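Local structure of putative acetyltransferase (Streptococcus mutans, 3LD2) at residues V157-Y160 / K161-F165; Q72-Q75 / K76-N80; V85-K89 / D90-G94. The protein probably transfers an acyl group from an acyl-coenzyme A to an acceptor, as a member of the GNAT acetyltransferase family. All blocks are in the same frame, centred on the assembly; numbering follows the deposited sequence.

Interaction 1 of 3, residues V157-Y160 / K161-F165; sequences VLFY and KKLGF. With COA (coenzyme A), chain E.
Phe-159 and Leu-163, one helical turn apart, form the apolar contact: Leu-163 CD2 lies over one face of the phenylalanine ring, 3.4 Å from its centroid, a CH-pi contact. With CG anti to the backbone N (chi1 -175°), the Phe-159 ring slots between this methyl and the cofactor, whose CCP covers the opposite face, while O4B sits in the ring plane, 3.2 Å from CD1. Beside it Leu-158 CD1 meets adenine C2A at 3.4 Å. The aromatic contact pairs Tyr-160 with Phe-165 edge to face: the tyrosine presents CD1 over the phenylalanine ring, centroids 5.2 Å apart and planes at 59°. Ile-147 and Val-149 of strand 144-150 also pack on Tyr-160. Backbone bonds show how helix 154-162 of the GNAT fold ends. Leu-163 N still donates to Phe-159 O, but Phe-165 N reaches back to Tyr-160 O (2.9 Å) and Gly-164 N to Lys-161 O (3.1 Å), a Schellman motif with Gly-164, at phi 89°, as its C-prime residue. Among charged groups, the bent chain of Lys-162 passes beside the ribose at C3B, and its NZ donates to the ester oxygen O3B of coenzyme A at 3.0 Å.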
ATOM      1  N   VAL A 157      -8.147  -7.891   2.974  1.00 16.07           N
ATOM      2  CA  VAL A 157      -8.156  -9.322   2.741  1.00 14.98           C
ATOM      3  C   VAL A 157      -8.945  -9.619   1.462  1.00 15.75           C
ATOM      4  O   VAL A 157      -8.491 -10.380   0.599  1.00 17.03           O
ATOM      5  CB  VAL A 157      -8.731 -10.107   3.975  1.00 15.99           C
ATOM      6  CG1 VAL A 157      -9.092 -11.518   3.600  1.00 14.70           C
ATOM      7  CG2 VAL A 157      -7.740 -10.108   5.138  1.00 12.53           C
ATOM      8  N   LEU A 158     -10.117  -9.010   1.325  1.00 14.27           N
ATOM      9  CA  LEU A 158     -11.003  -9.360   0.222  1.00 15.38           C
ATOM     10  C   LEU A 158     -10.509  -8.758  -1.091  1.00 18.16           C
ATOM     11  O   LEU A 158     -10.523  -9.400  -2.140  1.00 17.11           O
ATOM     12  CB  LEU A 158     -12.424  -8.890   0.533  1.00 16.42           C
ATOM     13  CG  LEU A 158     -13.095  -9.682   1.652  1.00 18.86           C
ATOM     14  CD1 LEU A 158     -14.469  -9.125   1.966  1.00 14.70           C
ATOM     15  CD2 LEU A 158     -13.191 -11.171   1.281  1.00 15.08           C
ATOM     16  N   PHE A 159     -10.074  -7.504  -1.005  1.00 20.05           N
ATOM     17  CA  PHE A 159      -9.426  -6.790  -2.100  1.00 19.93           C
ATOM     18  C   PHE A 159      -8.307  -7.628  -2.728  1.00 18.93           C
ATOM     19  O   PHE A 159      -8.344  -7.926  -3.931  1.00 17.62           O
ATOM     20  CB  PHE A 159      -8.870  -5.468  -1.542  1.00 18.10           C
ATOM     21  CG  PHE A 159      -8.276  -4.557  -2.572  1.00 15.98           C
ATOM     22  CD1 PHE A 159      -9.056  -4.010  -3.572  1.00 16.64           C
ATOM     23  CD2 PHE A 159      -6.929  -4.210  -2.509  1.00 17.84           C
ATOM     24  CE1 PHE A 159      -8.497  -3.131  -4.505  1.00 17.83           C
ATOM     25  CE2 PHE A 159      -6.365  -3.334  -3.424  1.00 13.61           C
ATOM     26  CZ  PHE A 159      -7.147  -2.797  -4.422  1.00 15.18           C
ATOM     27  N   TYR A 160      -7.332  -8.030  -1.908  1.00 15.02           N
ATOM     28  CA  TYR A 160      -6.147  -8.716  -2.428  1.00 19.34           C
ATOM     29  C   TYR A 160      -6.463 -10.069  -3.047  1.00 20.47           C
ATOM     30  O   TYR A 160      -5.916 -10.422  -4.104  1.00 19.38           O
ATOM     31  CB  TYR A 160      -5.060  -8.846  -1.366  1.00 17.39           C
ATOM     32  CG  TYR A 160      -4.401  -7.529  -1.047  1.00 13.57           C
ATOM     33  CD1 TYR A 160      -3.977  -6.687  -2.065  1.00 17.51           C
ATOM     34  CD2 TYR A 160      -4.199  -7.131   0.264  1.00 13.63           C
ATOM     35  CE1 TYR A 160      -3.367  -5.467  -1.785  1.00 18.82           C
ATOM     36  CE2 TYR A 160      -3.595  -5.926   0.564  1.00 16.34           C
ATOM     37  CZ  TYR A 160      -3.170  -5.093  -0.468  1.00 20.27           C
ATOM     38  OH  TYR A 160      -2.562  -3.887  -0.175  1.00 20.51           O
ATOM     39  N   LYS A 161      -7.359 -10.813  -2.404  1.00 20.20           N
ATOM     40  CA  LYS A 161      -7.826 -12.074  -2.963  1.00 20.36           C
ATOM     41  C   LYS A 161      -8.516 -11.832  -4.301  1.00 19.85           C
ATOM     42  O   LYS A 161      -8.296 -12.555  -5.279  1.00 17.18           O
ATOM     43  CB  LYS A 161      -8.804 -12.757  -2.014  1.00 20.65           C
ATOM     44  CG  LYS A 161      -9.037 -14.212  -2.373  1.00 23.18           C
ATOM     45  CD  LYS A 161      -7.808 -15.034  -1.951  1.00 33.05           C
ATOM     46  CE  LYS A 161      -7.520 -16.245  -2.854  1.00 24.02           C
ATOM     47  NZ  LYS A 161      -6.214 -16.802  -2.410  1.00 26.89           N
ATOM     48  N   LYS A 162      -9.363 -10.811  -4.335  1.00 19.20           N
ATOM     49  CA  LYS A 162     -10.095 -10.484  -5.555  1.00 19.90           C
ATOM     50  C   LYS A 162      -9.134 -10.188  -6.722  1.00 18.74           C
ATOM     51  O   LYS A 162      -9.315 -10.698  -7.819  1.00 20.73           O
ATOM     52  CB  LYS A 162     -11.070  -9.330  -5.296  1.00 19.01           C
ATOM     53  CG  LYS A 162     -12.076  -9.041  -6.400  1.00 23.73           C
ATOM     54  CD  LYS A 162     -12.923 -10.256  -6.776  1.00 27.81           C
ATOM     55  CE  LYS A 162     -14.344  -9.842  -7.203  1.00 31.59           C
ATOM     56  NZ  LYS A 162     -14.388  -8.544  -7.928  1.00 26.26           N
ATOM     57  N   LEU A 163      -8.096  -9.394  -6.470  1.00 21.11           N
ATOM     58  CA  LEU A 163      -7.115  -9.023  -7.502  1.00 19.10           C
ATOM     59  C   LEU A 163      -6.105 -10.121  -7.812  1.00 19.81           C
ATOM     60  O   LEU A 163      -5.140  -9.894  -8.529  1.00 23.38           O
ATOM     61  CB  LEU A 163      -6.369  -7.746  -7.096  1.00 17.31           C
ATOM     62  CG  LEU A 163      -7.078  -6.432  -7.461  1.00 20.62           C
ATOM     63  CD1 LEU A 163      -8.537  -6.625  -7.840  1.00 17.45           C
ATOM     64  CD2 LEU A 163      -6.952  -5.421  -6.343  1.00 17.03           C
ATOM     65  N   GLY A 164      -6.307 -11.305  -7.253  1.00 19.83           N
ATOM     66  CA  GLY A 164      -5.476 -12.440  -7.600  1.00 15.69           C
ATOM     67  C   GLY A 164      -4.207 -12.650  -6.793  1.00 16.66           C
ATOM     68  O   GLY A 164      -3.334 -13.392  -7.213  1.00 17.07           O
ATOM     69  N   PHE A 165      -4.081 -12.017  -5.636  1.00 17.70           N
ATOM     70  CA  PHE A 165      -2.928 -12.311  -4.789  1.00 16.66           C
ATOM     71  C   PHE A 165      -3.122 -13.666  -4.123  1.00 18.45           C
ATOM     72  O   PHE A 165      -4.257 -14.126  -3.968  1.00 18.24           O
ATOM     73  CB  PHE A 165      -2.714 -11.226  -3.729  1.00 15.61           C
ATOM     74  CG  PHE A 165      -2.132  -9.952  -4.270  1.00 17.38           C
ATOM     75  CD1 PHE A 165      -0.828  -9.584  -3.954  1.00 16.56           C
ATOM     76  CD2 PHE A 165      -2.885  -9.121  -5.092  1.00 19.68           C
ATOM     77  CE1 PHE A 165      -0.280  -8.416  -4.440  1.00 15.66           C
ATOM     78  CE2 PHE A 165      -2.350  -7.943  -5.587  1.00 18.57           C
ATOM     79  CZ  PHE A 165      -1.038  -7.587  -5.257  1.00 19.65           C
TER
HETATM   80  N1A COA E 164     -16.238  -5.353   1.527  1.00 22.17           N
HETATM   81  C2A COA E 164     -16.210  -6.524   0.619  1.00 18.18           C
HETATM   82  N3A COA E 164     -15.258  -6.523  -0.546  1.00 17.21           N
HETATM   83  C4A COA E 164     -14.373  -5.388  -0.753  1.00 16.18           C
HETATM   84  C5A COA E 164     -14.393  -4.239   0.164  1.00 17.44           C
HETATM   85  C6A COA E 164     -15.344  -4.213   1.319  1.00 14.94           C
HETATM   86  N6A COA E 164     -15.325  -3.048   2.189  1.00 15.24           N
HETATM   87  N7A COA E 164     -13.406  -3.232  -0.258  1.00 18.31           N
HETATM   88  C8A COA E 164     -12.768  -3.778  -1.432  1.00 18.08           C
HETATM   89  N9A COA E 164     -13.301  -5.143  -1.677  1.00 16.39           N
HETATM   90  C1B COA E 164     -13.062  -5.651  -2.926  1.00 21.51           C
HETATM   91  C2B COA E 164     -14.078  -6.231  -3.891  1.00 24.84           C
HETATM   92  O2B COA E 164     -15.083  -7.140  -3.564  1.00 39.82           O
HETATM   93  C3B COA E 164     -13.697  -5.818  -5.245  1.00 27.48           C
HETATM   94  O3B COA E 164     -14.491  -6.030  -6.370  1.00 35.89           O
HETATM   95  P3B COA E 164     -15.926  -5.162  -6.468  1.00 32.97           P
HETATM   96  O7A COA E 164     -16.335  -5.211  -8.066  1.00 27.38           O
HETATM   97  O8A COA E 164     -17.138  -5.865  -5.575  1.00 36.86           O
HETATM   98  O9A COA E 164     -15.780  -3.804  -5.977  1.00 29.62           O
HETATM   99  C4B COA E 164     -12.470  -4.940  -5.104  1.00 25.01           C
HETATM  100  O4B COA E 164     -12.131  -4.812  -3.676  1.00 28.03           O
HETATM  101  C5B COA E 164     -11.799  -4.008  -6.052  1.00 24.32           C
HETATM  102  O5B COA E 164     -12.417  -2.892  -5.435  1.00 21.07           O
HETATM  103  P1A COA E 164     -11.826  -1.361  -5.347  1.00 16.40           P
HETATM  104  O1A COA E 164     -13.088  -0.308  -5.527  1.00 23.01           O
HETATM  105  O2A COA E 164     -10.832  -1.202  -6.399  1.00 17.88           O
HETATM  106  O3A COA E 164     -11.130  -1.122  -3.885  1.00 15.37           O
HETATM  107  P2A COA E 164     -10.983   0.338  -3.157  1.00 15.84           P
HETATM  108  O4A COA E 164     -12.375   0.681  -2.342  1.00 23.34           O
HETATM  109  O5A COA E 164     -10.693   1.400  -4.112  1.00 21.03           O
HETATM  110  O6A COA E 164      -9.792   0.224  -2.031  1.00 15.99           O
HETATM  111  CBP COA E 164      -8.619  -0.656  -0.243  1.00 19.10           C
HETATM  112  CCP COA E 164      -9.512  -1.018  -1.442  1.00 14.82           C
HETATM  113  CDP COA E 164      -7.354   0.048  -0.804  1.00 13.41           C
HETATM  114  CEP COA E 164      -8.267  -1.917   0.591  1.00 16.54           C
HETATM  115  CAP COA E 164      -9.383   0.374   0.634  1.00 15.15           C
HETATM  116  OAP COA E 164     -10.394  -0.205   1.413  1.00 15.29           O
HETATM  117  C9P COA E 164      -8.412   1.018   1.613  1.00 14.94           C
HETATM  118  O9P COA E 164      -8.160   2.170   1.471  1.00 17.58           O
HETATM  119  N8P COA E 164      -8.385   0.531   2.983  1.00 15.30           N
HETATM  120  C7P COA E 164      -7.933   1.519   3.940  1.00 15.19           C
HETATM  121  C6P COA E 164      -6.673   1.055   4.678  1.00 22.30           C
HETATM  122  C5P COA E 164      -5.833   0.116   3.807  1.00 22.01           C
HETATM  123  O5P COA E 164      -5.175   0.571   2.936  1.00 27.03           O
HETATM  124  N4P COA E 164      -5.750  -1.303   4.096  1.00 22.44           N
HETATM  125  C3P COA E 164      -4.555  -2.089   3.730  1.00 29.84           C
HETATM  126  C2P COA E 164      -3.749  -1.541   2.547  1.00 21.59           C
HETATM  127  S1P COA E 164      -2.067  -1.146   3.142  1.00 50.25           S

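Interaction 2 of 3, residues Q72-Q75 / K76-N80; sequences QIIQ and KFESN
Ile-74 and Glu-78 run side by side, one helical turn apart and pointing the same way, and Ile-74 CG2 rests on the carboxylate end of the glutamate, 3.6 Å from Glu-78 CD. The tight part of the contact is the backbone beneath them and the face turned to the protein. Glu-78 N donates to Ile-74 O at 2.7 Å, and Phe-77 N donates to Ile-73 O at 2.9 Å. Buried Ile-73 packs against Ile-45, Val-49 and Phe-83, and Phe-77 against Met-40, Leu-42 and Phe-83, which seats this face of the helix on helix 45-55 and strand 82-88. Helix 70-77 is the second of the two helices joining the first two strands of the GNAT fold, and it finishes here in a type I turn from Phe-77 to Asn-80, with Ser-79 N bonded to Lys-76 O. The solvent side carries Gln-75, Glu-78 and Ser-79, all exposed. There chi1 of 42° brings Ser-79 OG back over the last turn, where it donates to Gln-75 O; the modelled 2.5 Å is short and doubtful as a length. Separately, Gln-72 and Lys-76 lie alongside each other, with Gln-72 NE2 and Lys-76 NZ 3.6 Å apart. Both have polar partners outside the turn: Gln-72 OE1 accepts from Ser-69 N, while Lys-76 NZ makes a long, weak ion pair with Asp-97.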
ATOM      1  N   GLN A  72       8.416  12.506   6.659  1.00 22.93           N
ATOM      2  CA  GLN A  72       8.522  11.080   6.448  1.00 21.96           C
ATOM      3  C   GLN A  72       8.316  10.797   4.969  1.00 20.71           C
ATOM      4  O   GLN A  72       9.029   9.992   4.386  1.00 22.26           O
ATOM      5  CB  GLN A  72       7.539  10.310   7.347  1.00 25.57           C
ATOM      6  CG  GLN A  72       7.236   8.860   6.937  1.00 21.73           C
ATOM      7  CD  GLN A  72       5.803   8.679   6.445  1.00 24.03           C
ATOM      8  OE1 GLN A  72       5.044   9.644   6.368  1.00 26.44           O
ATOM      9  NE2 GLN A  72       5.427   7.445   6.120  1.00 26.53           N
ATOM     10  N   ILE A  73       7.381  11.506   4.348  1.00 21.16           N
ATOM     11  CA  ILE A  73       7.044  11.234   2.950  1.00 21.92           C
ATOM     12  C   ILE A  73       8.149  11.689   2.003  1.00 19.89           C
ATOM     13  O   ILE A  73       8.420  11.037   0.995  1.00 17.90           O
ATOM     14  CB  ILE A  73       5.700  11.874   2.544  1.00 23.13           C
ATOM     15  CG1 ILE A  73       4.552  11.240   3.339  1.00 21.50           C
ATOM     16  CG2 ILE A  73       5.454  11.724   1.047  1.00 14.99           C
ATOM     17  CD1 ILE A  73       4.086   9.917   2.802  1.00 17.03           C
ATOM     18  N   ILE A  74       8.795  12.798   2.342  1.00 19.92           N
ATOM     19  CA  ILE A  74       9.909  13.305   1.554  1.00 18.59           C
ATOM     20  C   ILE A  74      11.100  12.355   1.662  1.00 20.14           C
ATOM     21  O   ILE A  74      11.745  12.032   0.661  1.00 18.73           O
ATOM     22  CB  ILE A  74      10.318  14.716   2.017  1.00 23.48           C
ATOM     23  CG1 ILE A  74       9.187  15.717   1.755  1.00 23.63           C
ATOM     24  CG2 ILE A  74      11.598  15.157   1.335  1.00 22.14           C
ATOM     25  CD1 ILE A  74       9.310  16.984   2.566  1.00 22.29           C
ATOM     26  N   GLN A  75      11.373  11.895   2.880  1.00 21.49           N
ATOM     27  CA  GLN A  75      12.445  10.931   3.133  1.00 21.71           C
ATOM     28  C   GLN A  75      12.342   9.770   2.169  1.00 19.57           C
ATOM     29  O   GLN A  75      13.337   9.326   1.568  1.00 18.08           O
ATOM     30  CB  GLN A  75      12.321  10.382   4.546  1.00 27.09           C
ATOM     31  CG  GLN A  75      13.633  10.002   5.189  1.00 35.85           C
ATOM     32  CD  GLN A  75      14.262  11.175   5.933  1.00 54.16           C
ATOM     33  OE1 GLN A  75      13.711  12.285   5.949  1.00 53.59           O
ATOM     34  NE2 GLN A  75      15.416  10.934   6.562  1.00 60.78           N
ATOM     35  N   LYS A  76      11.115   9.278   2.041  1.00 18.64           N
ATOM     36  CA  LYS A  76      10.819   8.147   1.175  1.00 20.94           C
ATOM     37  C   LYS A  76      10.999   8.518  -0.262  1.00 15.93           C
ATOM     38  O   LYS A  76      11.620   7.782  -1.019  1.00 16.95           O
ATOM     39  CB  LYS A  76       9.390   7.644   1.404  1.00 21.25           C
ATOM     40  CG  LYS A  76       9.241   6.879   2.689  1.00 21.33           C
ATOM     41  CD  LYS A  76       7.803   6.761   3.106  1.00 23.73           C
ATOM     42  CE  LYS A  76       7.194   5.495   2.571  1.00 30.94           C
ATOM     43  NZ  LYS A  76       6.243   4.946   3.598  1.00 40.16           N
ATOM     44  N   PHE A  77      10.446   9.663  -0.636  1.00 15.42           N
ATOM     45  CA  PHE A  77      10.561  10.141  -1.998  1.00 16.23           C
ATOM     46  C   PHE A  77      12.046  10.246  -2.395  1.00 18.20           C
ATOM     47  O   PHE A  77      12.422   9.865  -3.504  1.00 13.98           O
ATOM     48  CB  PHE A  77       9.863  11.488  -2.121  1.00 17.42           C
ATOM     49  CG  PHE A  77       9.620  11.914  -3.534  1.00 18.23           C
ATOM     50  CD1 PHE A  77       9.018  11.051  -4.435  1.00 16.08           C
ATOM     51  CD2 PHE A  77       9.992  13.176  -3.961  1.00 19.35           C
ATOM     52  CE1 PHE A  77       8.786  11.434  -5.740  1.00 16.73           C
ATOM     53  CE2 PHE A  77       9.761  13.571  -5.281  1.00 21.58           C
ATOM     54  CZ  PHE A  77       9.152  12.702  -6.169  1.00 18.20           C
ATOM     55  N   GLU A  78      12.867  10.742  -1.462  1.00 15.54           N
ATOM     56  CA  GLU A  78      14.305  10.907  -1.641  1.00 17.37           C
ATOM     57  C   GLU A  78      15.141   9.626  -1.497  1.00 21.78           C
ATOM     58  O   GLU A  78      16.375   9.651  -1.660  1.00 21.04           O
ATOM     59  CB  GLU A  78      14.844  11.953  -0.665  1.00 15.90           C
ATOM     60  CG  GLU A  78      14.226  13.335  -0.839  1.00 19.95           C
ATOM     61  CD  GLU A  78      14.887  14.393   0.020  1.00 21.33           C
ATOM     62  OE1 GLU A  78      15.642  14.024   0.948  1.00 31.42           O
ATOM     63  OE2 GLU A  78      14.650  15.597  -0.220  1.00 23.55           O
ATOM     64  N   SER A  79      14.497   8.509  -1.184  1.00 16.91           N
ATOM     65  CA  SER A  79      15.243   7.262  -1.091  1.00 16.89           C
ATOM     66  C   SER A  79      14.648   6.172  -1.959  1.00 16.06           C
ATOM     67  O   SER A  79      14.744   5.000  -1.654  1.00 19.91           O
ATOM     68  CB  SER A  79      15.390   6.802   0.361  1.00 17.97           C
ATOM     69  OG  SER A  79      14.175   6.974   1.071  1.00 26.23           O
ATOM     70  N   ASN A  80      14.000   6.578  -3.033  1.00 17.55           N
ATOM     71  CA  ASN A  80      13.669   5.655  -4.112  1.00 19.98           C
ATOM     72  C   ASN A  80      12.328   4.945  -4.039  1.00 20.23           C
ATOM     73  O   ASN A  80      11.970   4.193  -4.948  1.00 22.79           O
ATOM     74  CB  ASN A  80      14.854   4.710  -4.394  1.00 20.15           C
ATOM     75  CG  ASN A  80      16.105   5.494  -4.882  1.00 23.40           C
ATOM     76  OD1 ASN A  80      16.023   6.261  -5.846  1.00 20.53           O
ATOM     77  ND2 ASN A  80      17.230   5.344  -4.185  1.00 19.78           N
TER

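Interaction 3 of 3, residues V85-K89 / D90-G94; sequences VAKIK and DKIVG
Ile-88 and Val-93 meet at about a right angle across the hairpin, Ile-88 CG1 lying 3.7 Å from Val-93 CG2. The same valine methyl is 4.3 Å from Ala-86 CB, so one branch of Val-93 touches both Ala-86 and Ile-88. A chi1 of -72° sets CG1 of Val-93 anti to the carbonyl carbon, which puts CG2 between the backbone N and the carbonyl carbon and turns it toward them. Ile-126 of helix 126-138 packs on both Ala-86 and Val-93. On the other face of the sheet Ile-92 crosses the aliphatic chain of Lys-87 at a slant, with Ile-92 CD1 4.0 Å from Lys-87 CE.

Around this centre the backbone departs from plain antiparallel pairing. Val-93 and Gly-94 both face Ala-86, a classic beta bulge: Ala-86 O takes a nearly straight bond from Val-93 N (2.7 Å, 173°) and a weak one from Gly-94 N. Ala-86 N in turn donates to Gly-94 O at 2.8 Å. Nearer the turn, Ile-88 N donates to Lys-91 O, enclosing Lys-89 and Asp-90, both of positive phi.

At the polar edge the side chains of Lys-87 and Asp-90 run together in one direction, and Lys-87 NZ forms a salt bridge with Asp-90 OD1 at 3.1 Å, meeting it from well above the carboxylate plane (51° out). Lys-87 NZ also, and more strongly, salt-bridges Asp-44 OD1, in the loop before helix 45-55. Two carboxylates gathered round one ammonium group would probably keep Lys-87 protonated, and their shared lysine ties the hairpin turn to the start of the first helix.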
ATOM      1  N   VAL A  85      -0.558   8.197  -7.631  1.00 13.30           N
ATOM      2  CA  VAL A  85      -1.637   8.923  -6.993  1.00 13.29           C
ATOM      3  C   VAL A  85      -2.896   8.927  -7.880  1.00 15.09           C
ATOM      4  O   VAL A  85      -2.816   8.897  -9.108  1.00 18.14           O
ATOM      5  CB  VAL A  85      -1.142  10.330  -6.611  1.00 17.25           C
ATOM      6  CG1 VAL A  85      -2.144  11.385  -6.972  1.00 20.98           C
ATOM      7  CG2 VAL A  85      -0.788  10.391  -5.135  1.00 13.20           C
ATOM      8  N   ALA A  86      -4.069   8.885  -7.271  1.00 16.89           N
ATOM      9  CA  ALA A  86      -5.291   8.977  -8.069  1.00 19.88           C
ATOM     10  C   ALA A  86      -6.027  10.262  -7.736  1.00 17.55           C
ATOM     11  O   ALA A  86      -6.125  10.654  -6.577  1.00 18.92           O
ATOM     12  CB  ALA A  86      -6.171   7.759  -7.881  1.00 13.95           C
ATOM     13  N   LYS A  87      -6.505  10.949  -8.760  1.00 20.01           N
ATOM     14  CA  LYS A  87      -7.164  12.234  -8.546  1.00 22.93           C
ATOM     15  C   LYS A  87      -8.519  12.245  -9.217  1.00 24.77           C
ATOM     16  O   LYS A  87      -8.728  11.605 -10.265  1.00 26.14           O
ATOM     17  CB  LYS A  87      -6.330  13.402  -9.092  1.00 21.94           C
ATOM     18  CG  LYS A  87      -4.965  13.623  -8.446  1.00 25.55           C
ATOM     19  CD  LYS A  87      -4.337  14.919  -8.980  1.00 31.79           C
ATOM     20  CE  LYS A  87      -2.819  14.945  -8.847  1.00 29.38           C
ATOM     21  NZ  LYS A  87      -2.268  16.292  -8.468  1.00 22.79           N
ATOM     22  N   ILE A  88      -9.433  12.982  -8.601  1.00 28.27           N
ATOM     23  CA  ILE A  88     -10.745  13.259  -9.169  1.00 32.48           C
ATOM     24  C   ILE A  88     -10.963  14.770  -9.048  1.00 34.22           C
ATOM     25  O   ILE A  88     -11.220  15.267  -7.955  1.00 38.40           O
ATOM     26  CB  ILE A  88     -11.851  12.475  -8.431  1.00 29.56           C
ATOM     27  CG1 ILE A  88     -11.662  10.980  -8.638  1.00 28.34           C
ATOM     28  CG2 ILE A  88     -13.221  12.845  -8.959  1.00 37.27           C
ATOM     29  CD1 ILE A  88     -12.780  10.133  -8.060  1.00 25.51           C
ATOM     30  N   LYS A  89     -10.821  15.487 -10.165  1.00 37.22           N
ATOM     31  CA  LYS A  89     -10.735  16.956 -10.180  1.00 40.34           C
ATOM     32  C   LYS A  89      -9.421  17.509  -9.568  1.00 42.02           C
ATOM     33  O   LYS A  89      -9.434  18.462  -8.786  1.00 44.48           O
ATOM     34  CB  LYS A  89     -11.961  17.598  -9.515  1.00 42.07           C
ATOM     35  CG  LYS A  89     -11.779  17.913  -8.034  1.00 42.21           C
ATOM     36  CD  LYS A  89     -13.016  18.529  -7.424  1.00 51.71           C
ATOM     37  CE  LYS A  89     -14.252  17.704  -7.757  1.00 55.47           C
ATOM     38  NZ  LYS A  89     -15.502  18.396  -7.317  1.00 57.65           N
ATOM     39  N   ASP A  90      -8.283  16.936  -9.945  1.00 38.73           N
ATOM     40  CA  ASP A  90      -7.006  17.301  -9.305  1.00 40.90           C
ATOM     41  C   ASP A  90      -7.074  17.337  -7.762  1.00 35.81           C
ATOM     42  O   ASP A  90      -6.259  17.972  -7.098  1.00 36.21           O
ATOM     43  CB  ASP A  90      -6.425  18.607  -9.878  1.00 41.03           C
ATOM     44  CG  ASP A  90      -4.882  18.575  -9.978  1.00 48.41           C
ATOM     45  OD1 ASP A  90      -4.204  18.702  -8.926  1.00 43.41           O
ATOM     46  OD2 ASP A  90      -4.351  18.416 -11.115  1.00 43.01           O
ATOM     47  N   LYS A  91      -8.062  16.642  -7.214  1.00 33.56           N
ATOM     48  CA  LYS A  91      -8.101  16.317  -5.798  1.00 30.62           C
ATOM     49  C   LYS A  91      -7.600  14.873  -5.631  1.00 26.23           C
ATOM     50  O   LYS A  91      -8.055  13.956  -6.339  1.00 23.44           O
ATOM     51  CB  LYS A  91      -9.535  16.452  -5.278  1.00 34.82           C
ATOM     52  CG  LYS A  91      -9.796  15.804  -3.921  1.00 33.00           C
ATOM     53  CD  LYS A  91      -9.623  16.795  -2.766  1.00 33.28           C
ATOM     54  CE  LYS A  91      -9.829  16.119  -1.403  1.00 26.69           C
ATOM     55  NZ  LYS A  91      -9.703  17.100  -0.290  1.00 23.95           N
ATOM     56  N   ILE A  92      -6.650  14.673  -4.721  1.00 22.80           N
ATOM     57  CA  ILE A  92      -6.096  13.336  -4.483  1.00 22.43           C
ATOM     58  C   ILE A  92      -7.108  12.471  -3.728  1.00 21.72           C
ATOM     59  O   ILE A  92      -7.593  12.892  -2.683  1.00 20.83           O
ATOM     60  CB  ILE A  92      -4.840  13.386  -3.598  1.00 23.76           C
ATOM     61  CG1 ILE A  92      -3.823  14.414  -4.110  1.00 22.69           C
ATOM     62  CG2 ILE A  92      -4.234  11.980  -3.467  1.00 19.87           C
ATOM     63  CD1 ILE A  92      -2.791  13.833  -5.017  1.00 20.08           C
ATOM     64  N   VAL A  93      -7.408  11.275  -4.239  1.00 18.15           N
ATOM     65  CA  VAL A  93      -8.385  10.384  -3.605  1.00 21.63           C
ATOM     66  C   VAL A  93      -7.846   8.975  -3.367  1.00 19.88           C
ATOM     67  O   VAL A  93      -8.543   8.121  -2.817  1.00 17.88           O
ATOM     68  CB  VAL A  93      -9.695  10.251  -4.433  1.00 21.31           C
ATOM     69  CG1 VAL A  93     -10.510  11.528  -4.348  1.00 20.01           C
ATOM     70  CG2 VAL A  93      -9.395   9.836  -5.883  1.00 17.23           C
ATOM     71  N   GLY A  94      -6.611   8.742  -3.797  1.00 16.36           N
ATOM     72  CA  GLY A  94      -5.943   7.472  -3.592  1.00 15.20           C
ATOM     73  C   GLY A  94      -4.432   7.587  -3.736  1.00 16.92           C
ATOM     74  O   GLY A  94      -3.927   8.458  -4.459  1.00 17.13           O
TER

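How the interactions relate
The three contacts follow one another in the chain as 72-80, 85-94 and 157-165 and nowhere touch. Interactions 2 and 3 are neighbours, since helix 70-77 and strand 82-88 are consecutive elements; their centres are 20 Å apart and their nearest atoms about 9 Å. Interaction 1 lies 28 Å, centre to centre, from interaction 2, on the opposite side of the chain's centre, and 23 Å from interaction 3. It alone touches coenzyme A. Measured between nearest atoms, Gly-94 of interaction 3 is about 8 Å from the cofactor and about 5 Å from the side chain of the CoA-binding Val-117, whereas the Lys-76 side chain of interaction 2 stays about 10 Å from the cofactor.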